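Local coordinates for sulfur oxidation protein soxB (Thermus thermophilus, PDB 2WDD) that hydrolyses the sulfur-sulfur bond of a cysteine S-thiosulfonate in the Sox sulfur oxidation pathway, working with a pair of manganese ions, at residues D132-S137 against R150-V155; L142-A147 against R170-E175; L110-K115 against A342-A347. One frame throughout, in Å; residues are numbered along the deposited sequence.

Contact 1: D132-S137 against R150-V155; sequences DTWTNS and RWQNLV. With MN (manganese (II) ion), chain G; MN (manganese (II) ion), chain H.
The indole of Trp134 meets the amide of Gln152 at its edge, the two planes standing 89° apart, while the indole of Trp151 has the methyl CG2 of Thr133 at its own rim. The polar tie is Trp134 NE1 to Gln152 OE1, 2.8 Å long. The oxygen sits close to the indole plane, and the N-H...O angle is 154°. On the amide side the donor stands 39° out of the carbonyl plane, not on a lone pair. Gln152 gets there with CG anti to its carbonyl carbon and the chain extended beyond, reaching straight out from the helix to the loop. Its other amide end, NE2, comes within 3.9 Å of Thr133 CG2 and is hydrogen-bonded elsewhere, so both ends of this buried amide are occupied and its rotation is fixed. Thr133 turns its methyl to the helix, anti to the backbone N, while its OG1 has its polar partner in Asp129. Trp151 likewise finds its polar partner outside, in Thr108.

The same loop carries Asp132. Its OD2 lies 2.2 Å from each of the two manganese ions, and water 1 bridges the same pair. OD1 accepts from the backbone N of Trp164, which steadies the carboxylate. Asp36, His38 and His288 complete one metal site, His163, His263 and His286 the other. A bridging aspartate in the loop after a strand is a hallmark of metallophosphoesterase-type dinuclear centres, and the 5'-nucleotidase family shares it. The contact thus joins the loop following strand 124-129 to helix 146-155, with Val173, Leu176 and Leu177 of helix 170-179 against Trp134 and Met104 and Leu107 of helix 104-120 against Trp151.

Contact 2: L142-A147 against R170-E175; sequences LTRGEA and RERVEE
Arg144 lays its guanidinium flat on that of Arg172, the centres 3.7 Å apart and the planes tilted by only 23°. The overlap is displaced toward the rim, bringing NH2 of Arg144 to 3.5 Å from NH1 of Arg172, two donors that cannot bond each other. Arg172 NE gives a nearly straight bond of 2.9 Å to Arg144 O, and Arg172 NH2 one of 2.9 Å to Thr143 O, with a further weak one back to Arg144 O. Its chain leaves the helix with CG anti to the backbone N and then bends at chi2 (57°), which swings the guanidinium onto these carbonyls. Thr143 O is shared, taking Glu146 N on one face of its plane and Arg172 NH2 on the other.

The like charges are probably made tolerable by the carbonyls, carboxylates and waters around the edges, most of them round Arg172. Glu146 OE1 forms a long salt bridge of 3.8 Å with Arg172 NH2, while its OE2 pairs with Arg150 one turn on. Water 3 links Glu146 OE1 with Arg172 NH1. Glu175 OE1 bonds to Arg172 NH1, and water 2 spans from this oxygen to Arg144 NH1, but both links are less certain because Glu175 has a second conformer. The stack lies at the protein surface, where these waters take part.

The peptide groups gripped belong to the break between helix 138-143 and helix 146-155. Arg144, at positive phi, ends the first helix in a Schellman motif. Gly145, also at positive phi, is the N-cap of the second, and a type I' turn runs from Thr143 to Glu146. The arrangement is thus a helix C-cap of Schellman type whose last carbonyls, those of Thr143 and Arg144, are taken up by an arginine of helix 170-179.

Contact 3: L110-K115 against A342-A347; sequences LIRDQK and AEDVEA
Arg112 and Asp344 reach for each other from opposite directions and meet in an end-on, bidentate salt bridge, which ties the middle of helix 104-120 to the first turn of helix 343-353 on the outside of an alpha/beta fold. Two links make the bridge. Arg112 NH1 bonds to Asp344 OD1 at 2.9 Å and Arg112 NH2 to Asp344 OD2 at 2.8 Å, so each nitrogen has its own oxygen. Both oxygens lie close to the guanidinium plane and are approached from the syn side, OD2 through its syn lone pair. The two planes are nevertheless twisted 35° apart, and the fork is therefore not quite flat.

The torsions explain the alignment. Arg112 is extended from CG to NE, projecting its guanidinium away from its own helix toward helix 343-353. Asp344 holds CG between its backbone N and carbonyl carbon (chi1 55°), the crowded position, which folds the carboxylate back along the helix start. There OD1 also takes a weak bond from Val345 N. Lying at the N-terminal end of a helix, the carboxylate is probably further stabilised in its charged form by the helix dipole.

Arg112 NH2 has a second acceptor, Leu154 O on helix 146-155, so this one nitrogen serves a carboxylate and the last turn of a third helix. Replacing the arginine by a leucine would probably leave the Asp344 carboxylate without its countercharge and freer to turn, with OD1 keeping its weak bond from Val345 N, and Leu154 O without this donor. Beside the pair Leu154 packs on Asp344, and Val345 touches Met104, Thr108 and Trp151. Also beside the bridge, Ala342, the N-cap residue of helix 343-353, places its CB 4.0 Å from Arg112 NH1.

Contact 1 is the buried one, joining the manganese-bearing loop to helix 146-155 through two tryptophans and a neutral amide. Contact 2 uses the start of that same helix but lies at the surface, where arginines, glutamates and waters replace aromatic rings. The two meet through Trp134 and Val173. Contact 3 is partly buried, farther from the chain centre and, like contact 2, away from the annotated sites, and it relies on a single ion pair between sequence-distant helices. It touches contact 1 along helix 146-155, from Trp151 to Val155, whereas contacts 2 and 3 stay about 8 Å apart at their nearest atoms. Along the chain, both others are nested within the loop that contact 3 closes.

Contact 1: D132-S137 against R150-V155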
# COMPACT_ATOMS: atom_id res chain seq x y z
N ASP A 132 -2.78 -5.25 5.45
CA ASP A 132 -1.41 -4.76 5.21
C ASP A 132 -1.07 -3.89 6.40
O ASP A 132 -0.57 -2.77 6.27
CB ASP A 132 -1.27 -3.97 3.91
CG ASP A 132 -1.04 -4.88 2.72
OD1 ASP A 132 -0.99 -6.11 2.91
OD2 ASP A 132 -0.90 -4.36 1.59
N THR A 133 -1.37 -4.41 7.59
CA THR A 133 -1.18 -3.68 8.82
C THR A 133 0.04 -4.16 9.60
O THR A 133 0.80 -3.36 10.13
CB THR A 133 -2.42 -3.85 9.72
OG1 THR A 133 -3.60 -3.54 8.96
CG2 THR A 133 -2.34 -2.95 10.95
N TRP A 134 0.16 -5.48 9.72
CA TRP A 134 1.14 -6.08 10.62
C TRP A 134 2.60 -6.06 10.25
O TRP A 134 3.46 -6.36 11.09
CB TRP A 134 0.78 -7.55 10.87
CG TRP A 134 -0.55 -7.79 11.53
CD1 TRP A 134 -1.37 -6.86 12.13
CD2 TRP A 134 -1.15 -9.06 11.74
NE1 TRP A 134 -2.47 -7.49 12.67
CE2 TRP A 134 -2.36 -8.85 12.45
CE3 TRP A 134 -0.82 -10.37 11.35
CZ2 TRP A 134 -3.23 -9.89 12.77
CZ3 TRP A 134 -1.68 -11.40 11.69
CH2 TRP A 134 -2.87 -11.15 12.39
N THR A 135 2.87 -5.80 8.97
CA THR A 135 4.21 -5.95 8.43
C THR A 135 4.86 -4.68 7.93
O THR A 135 4.24 -3.62 7.86
CB THR A 135 4.13 -6.97 7.27
OG1 THR A 135 3.11 -6.56 6.34
CG2 THR A 135 3.76 -8.36 7.80
N ASN A 136 6.13 -4.84 7.55
CA ASN A 136 6.90 -3.80 6.86
C ASN A 136 7.29 -2.55 7.63
O ASN A 136 7.18 -1.43 7.14
CB ASN A 136 6.21 -3.44 5.54
CG ASN A 136 5.67 -4.66 4.83
OD1 ASN A 136 4.47 -4.79 4.61
ND2 ASN A 136 6.56 -5.59 4.50
N SER A 137 7.82 -2.75 8.83
CA SER A 137 8.29 -1.63 9.63
C SER A 137 9.27 -2.16 10.65
O SER A 137 9.36 -3.36 10.84
CB SER A 137 7.12 -0.95 10.36
OG SER A 137 6.67 -1.75 11.44
N ARG A 150 -0.77 -5.74 19.17
CA ARG A 150 -1.02 -5.16 20.49
C ARG A 150 -1.52 -3.73 20.35
O ARG A 150 -2.39 -3.30 21.11
CB ARG A 150 0.22 -5.23 21.38
CG ARG A 150 0.56 -6.66 21.80
CD ARG A 150 1.59 -6.75 22.92
NE ARG A 150 1.86 -8.14 23.28
CZ ARG A 150 1.07 -8.88 24.06
NH1 ARG A 150 -0.02 -8.36 24.60
NH2 ARG A 150 1.38 -10.15 24.31
N TRP A 151 -1.03 -3.02 19.35
CA TRP A 151 -1.53 -1.67 19.11
C TRP A 151 -2.98 -1.71 18.63
O TRP A 151 -3.82 -0.93 19.11
CB TRP A 151 -0.65 -0.90 18.12
CG TRP A 151 -1.38 0.28 17.61
CD1 TRP A 151 -1.68 1.42 18.31
CD2 TRP A 151 -2.05 0.39 16.35
NE1 TRP A 151 -2.46 2.25 17.55
CE2 TRP A 151 -2.72 1.63 16.35
CE3 TRP A 151 -2.15 -0.43 15.23
CZ2 TRP A 151 -3.46 2.08 15.25
CZ3 TRP A 151 -2.89 0.01 14.14
CH2 TRP A 151 -3.54 1.25 14.17
N GLN A 152 -3.31 -2.62 17.71
CA GLN A 152 -4.69 -2.71 17.25
C GLN A 152 -5.61 -2.92 18.45
O GLN A 152 -6.71 -2.37 18.51
CB GLN A 152 -4.86 -3.88 16.28
CG GLN A 152 -4.33 -3.66 14.87
CD GLN A 152 -4.43 -4.93 14.04
OE1 GLN A 152 -3.95 -5.98 14.45
NE2 GLN A 152 -5.11 -4.85 12.90
N ASN A 153 -5.14 -3.70 19.41
CA ASN A 153 -5.92 -3.99 20.61
C ASN A 153 -6.10 -2.76 21.50
O ASN A 153 -7.14 -2.59 22.13
CB ASN A 153 -5.28 -5.13 21.39
CG ASN A 153 -5.50 -6.48 20.74
OD1 ASN A 153 -6.29 -6.61 19.80
ND2 ASN A 153 -4.79 -7.50 21.22
N LEU A 154 -5.09 -1.89 21.55
CA LEU A 154 -5.20 -0.67 22.33
C LEU A 154 -6.24 0.27 21.69
O LEU A 154 -7.06 0.86 22.39
CB LEU A 154 -3.85 0.05 22.42
CG LEU A 154 -2.79 -0.60 23.31
CD1 LEU A 154 -1.45 0.10 23.14
CD2 LEU A 154 -3.25 -0.57 24.77
N VAL A 155 -6.21 0.40 20.37
CA VAL A 155 -7.19 1.26 19.72
C VAL A 155 -8.59 0.62 19.74
O VAL A 155 -9.58 1.31 20.00
CB VAL A 155 -6.77 1.69 18.30
CG1 VAL A 155 -6.18 0.53 17.53
CG2 VAL A 155 -7.95 2.30 17.55
MN MN G . -0.45 -2.28 1.01
MN MN H . -1.78 -5.15 -0.32
O HOH W 1 -0.99 -3.24 -0.76

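Contact 2: L142-A147 against R170-E175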
# COMPACT_ATOMS: atom_id res chain seq x y z
N LEU A 142 10.94 -6.34 14.42
CA LEU A 142 11.50 -6.61 15.75
C LEU A 142 10.63 -7.48 16.63
O LEU A 142 11.10 -7.99 17.65
CB LEU A 142 11.83 -5.30 16.46
CG LEU A 142 13.07 -4.57 15.94
CD1 LEU A 142 13.11 -3.11 16.42
CD2 LEU A 142 14.34 -5.31 16.35
N THR A 143 9.35 -7.59 16.29
CA THR A 143 8.41 -8.36 17.10
C THR A 143 7.64 -9.39 16.29
O THR A 143 6.65 -9.96 16.76
CB THR A 143 7.42 -7.42 17.81
OG1 THR A 143 6.61 -6.73 16.83
CG2 THR A 143 8.16 -6.39 18.63
N ARG A 144 8.08 -9.61 15.05
CA ARG A 144 7.39 -10.52 14.14
C ARG A 144 5.88 -10.20 14.12
O ARG A 144 5.04 -11.10 14.19
CB ARG A 144 7.65 -11.99 14.48
CG ARG A 144 9.05 -12.46 14.07
CD ARG A 144 9.34 -13.87 14.59
NE ARG A 144 9.08 -13.96 16.02
CZ ARG A 144 8.35 -14.91 16.59
NH1 ARG A 144 7.80 -15.86 15.84
NH2 ARG A 144 8.16 -14.91 17.90
N GLY A 145 5.57 -8.91 14.04
CA GLY A 145 4.20 -8.42 13.97
C GLY A 145 3.46 -8.23 15.28
O GLY A 145 2.45 -7.54 15.33
N GLU A 146 3.95 -8.84 16.35
CA GLU A 146 3.24 -8.78 17.63
C GLU A 146 2.90 -7.39 18.15
O GLU A 146 1.79 -7.16 18.63
CB GLU A 146 3.96 -9.59 18.70
CG GLU A 146 3.23 -9.55 20.05
CD GLU A 146 3.94 -10.34 21.13
OE1 GLU A 146 4.89 -11.09 20.81
OE2 GLU A 146 3.56 -10.21 22.31
N ALA A 147 3.85 -6.46 18.07
CA ALA A 147 3.63 -5.11 18.57
C ALA A 147 2.50 -4.39 17.82
O ALA A 147 1.76 -3.59 18.39
CB ALA A 147 4.92 -4.30 18.53
N ARG A 170 1.97 -18.85 7.84
CA ARG A 170 0.68 -19.27 8.39
C ARG A 170 0.70 -19.49 9.90
O ARG A 170 -0.23 -19.07 10.60
CB ARG A 170 0.13 -20.50 7.67
CG ARG A 170 -1.30 -20.84 8.03
CD ARG A 170 -1.64 -22.26 7.60
NE ARG A 170 -2.99 -22.66 8.00
CZ ARG A 170 -3.73 -23.54 7.33
NH1 ARG A 170 -4.94 -23.85 7.75
NH2 ARG A 170 -3.24 -24.11 6.23
N GLU A 171 1.74 -20.13 10.41
CA GLU A 171 1.85 -20.37 11.85
C GLU A 171 1.80 -19.10 12.68
O GLU A 171 1.05 -19.02 13.66
CB GLU A 171 3.12 -21.17 12.17
CG GLU A 171 3.12 -22.58 11.62
CD GLU A 171 4.34 -23.37 12.05
OE1 GLU A 171 4.74 -23.25 13.23
OE2 GLU A 171 4.89 -24.11 11.21
N ARG A 172 2.61 -18.11 12.32
CA ARG A 172 2.65 -16.86 13.07
C ARG A 172 1.34 -16.10 12.95
O ARG A 172 0.89 -15.46 13.90
CB ARG A 172 3.80 -15.98 12.61
CG ARG A 172 3.94 -14.67 13.37
CD ARG A 172 4.10 -14.87 14.88
NE ARG A 172 4.62 -13.68 15.54
CZ ARG A 172 4.89 -13.61 16.84
NH1 ARG A 172 4.69 -14.66 17.63
NH2 ARG A 172 5.40 -12.50 17.34
N VAL A 173 0.73 -16.14 11.77
CA VAL A 173 -0.54 -15.45 11.58
C VAL A 173 -1.58 -16.03 12.53
O VAL A 173 -2.31 -15.29 13.20
CB VAL A 173 -1.02 -15.48 10.11
CG1 VAL A 173 -2.47 -14.98 10.01
CG2 VAL A 173 -0.08 -14.63 9.23
N GLU A 174 -1.63 -17.35 12.63
CA GLU A 174 -2.59 -17.97 13.54
C GLU A 174 -2.32 -17.60 15.00
O GLU A 174 -3.25 -17.34 15.77
CB GLU A 174 -2.70 -19.47 13.28
CG GLU A 174 -3.05 -19.74 11.81
CD GLU A 174 -3.71 -21.08 11.57
OE1 GLU A 174 -3.59 -21.59 10.43
OE2 GLU A 174 -4.38 -21.61 12.48
N GLU A 175 -1.05 -17.52 15.38
CA GLU A 175 -0.67 -17.11 16.73
C GLU A 175 -1.16 -15.69 16.97
O GLU A 175 -1.74 -15.37 18.02
CB GLU A 175 0.86 -17.13 16.88
CG GLU A 175 1.42 -18.42 17.44
CD GLU A 175 2.90 -18.33 17.73
OE1 GLU A 175 3.62 -17.64 16.97
OE2 GLU A 175 3.35 -18.93 18.72
O HOH W 2 6.31 -17.79 17.66
O HOH W 3 5.52 -14.21 20.47

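Contact 3: L110-K115 against A342-A347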
# COMPACT_ATOMS: atom_id res chain seq x y z
N LEU A 110 -6.98 10.21 16.93
CA LEU A 110 -8.02 10.58 15.99
C LEU A 110 -9.20 9.61 16.01
O LEU A 110 -10.36 10.01 16.06
CB LEU A 110 -7.45 10.71 14.58
CG LEU A 110 -8.44 11.15 13.49
CD1 LEU A 110 -9.15 12.44 13.91
CD2 LEU A 110 -7.70 11.32 12.18
N ILE A 111 -8.91 8.31 15.96
CA ILE A 111 -9.97 7.31 15.99
C ILE A 111 -10.80 7.48 17.27
O ILE A 111 -12.03 7.44 17.23
CB ILE A 111 -9.39 5.88 15.90
CG1 ILE A 111 -8.81 5.63 14.51
CG2 ILE A 111 -10.46 4.83 16.26
CD1 ILE A 111 -7.97 4.37 14.41
N ARG A 112 -10.12 7.66 18.39
CA ARG A 112 -10.82 7.81 19.67
C ARG A 112 -11.66 9.07 19.69
O ARG A 112 -12.79 9.07 20.18
CB ARG A 112 -9.82 7.81 20.83
CG ARG A 112 -9.31 6.42 21.14
CD ARG A 112 -8.28 6.45 22.24
NE ARG A 112 -7.77 5.11 22.50
CZ ARG A 112 -6.67 4.86 23.19
NH1 ARG A 112 -5.96 5.86 23.70
NH2 ARG A 112 -6.28 3.61 23.38
N ASP A 113 -11.11 10.15 19.15
CA ASP A 113 -11.83 11.43 19.10
C ASP A 113 -13.14 11.23 18.35
O ASP A 113 -14.22 11.56 18.84
CB ASP A 113 -10.98 12.48 18.40
CG ASP A 113 -11.70 13.80 18.22
OD1 ASP A 113 -11.77 14.58 19.19
OD2 ASP A 113 -12.14 14.09 17.08
N GLN A 114 -13.04 10.65 17.16
CA GLN A 114 -14.22 10.45 16.33
C GLN A 114 -15.22 9.47 16.90
O GLN A 114 -16.43 9.70 16.85
CB GLN A 114 -13.79 10.05 14.91
CG GLN A 114 -12.95 11.12 14.25
CD GLN A 114 -13.75 12.37 13.95
OE1 GLN A 114 -14.74 12.31 13.22
NE2 GLN A 114 -13.31 13.51 14.46
N LYS A 115 -14.73 8.37 17.46
CA LYS A 115 -15.62 7.38 18.04
C LYS A 115 -16.38 7.97 19.23
O LYS A 115 -17.58 7.73 19.38
CB LYS A 115 -14.85 6.13 18.48
CG LYS A 115 -15.75 4.96 18.84
CD LYS A 115 -14.97 3.66 18.94
CE LYS A 115 -15.81 2.56 19.58
NZ LYS A 115 -15.01 1.34 19.86
N ALA A 342 -2.13 10.09 22.34
CA ALA A 342 -2.78 8.89 22.86
C ALA A 342 -1.69 8.37 23.80
O ALA A 342 -0.75 7.71 23.37
CB ALA A 342 -3.07 7.88 21.74
N GLU A 343 -1.77 8.77 25.07
CA GLU A 343 -0.73 8.45 26.04
C GLU A 343 -0.38 6.98 26.20
O GLU A 343 0.80 6.64 26.33
CB GLU A 343 -1.00 9.12 27.39
CG GLU A 343 -1.10 10.64 27.31
CD GLU A 343 0.21 11.30 26.92
OE1 GLU A 343 1.19 10.58 26.63
OE2 GLU A 343 0.26 12.55 26.91
N ASP A 344 -1.38 6.11 26.22
CA ASP A 344 -1.14 4.68 26.36
C ASP A 344 -0.33 4.13 25.19
O ASP A 344 0.55 3.28 25.37
CB ASP A 344 -2.43 3.88 26.58
CG ASP A 344 -3.47 4.11 25.49
OD1 ASP A 344 -3.39 5.12 24.75
OD2 ASP A 344 -4.40 3.28 25.40
N VAL A 345 -0.61 4.64 23.99
CA VAL A 345 0.11 4.21 22.80
C VAL A 345 1.55 4.71 22.82
O VAL A 345 2.47 3.97 22.48
CB VAL A 345 -0.62 4.65 21.52
CG1 VAL A 345 0.23 4.30 20.29
CG2 VAL A 345 -1.99 4.00 21.44
N GLU A 346 1.74 5.97 23.21
CA GLU A 346 3.07 6.55 23.28
C GLU A 346 3.92 5.74 24.25
O GLU A 346 5.07 5.40 23.95
CB GLU A 346 2.99 8.01 23.76
CG GLU A 346 2.26 8.94 22.81
CD GLU A 346 3.01 9.14 21.50
OE1 GLU A 346 4.22 8.86 21.46
OE2 GLU A 346 2.38 9.56 20.51
N ALA A 347 3.35 5.42 25.40
CA ALA A 347 4.05 4.64 26.42
C ALA A 347 4.36 3.24 25.93
O ALA A 347 5.45 2.71 26.15
CB ALA A 347 3.22 4.59 27.71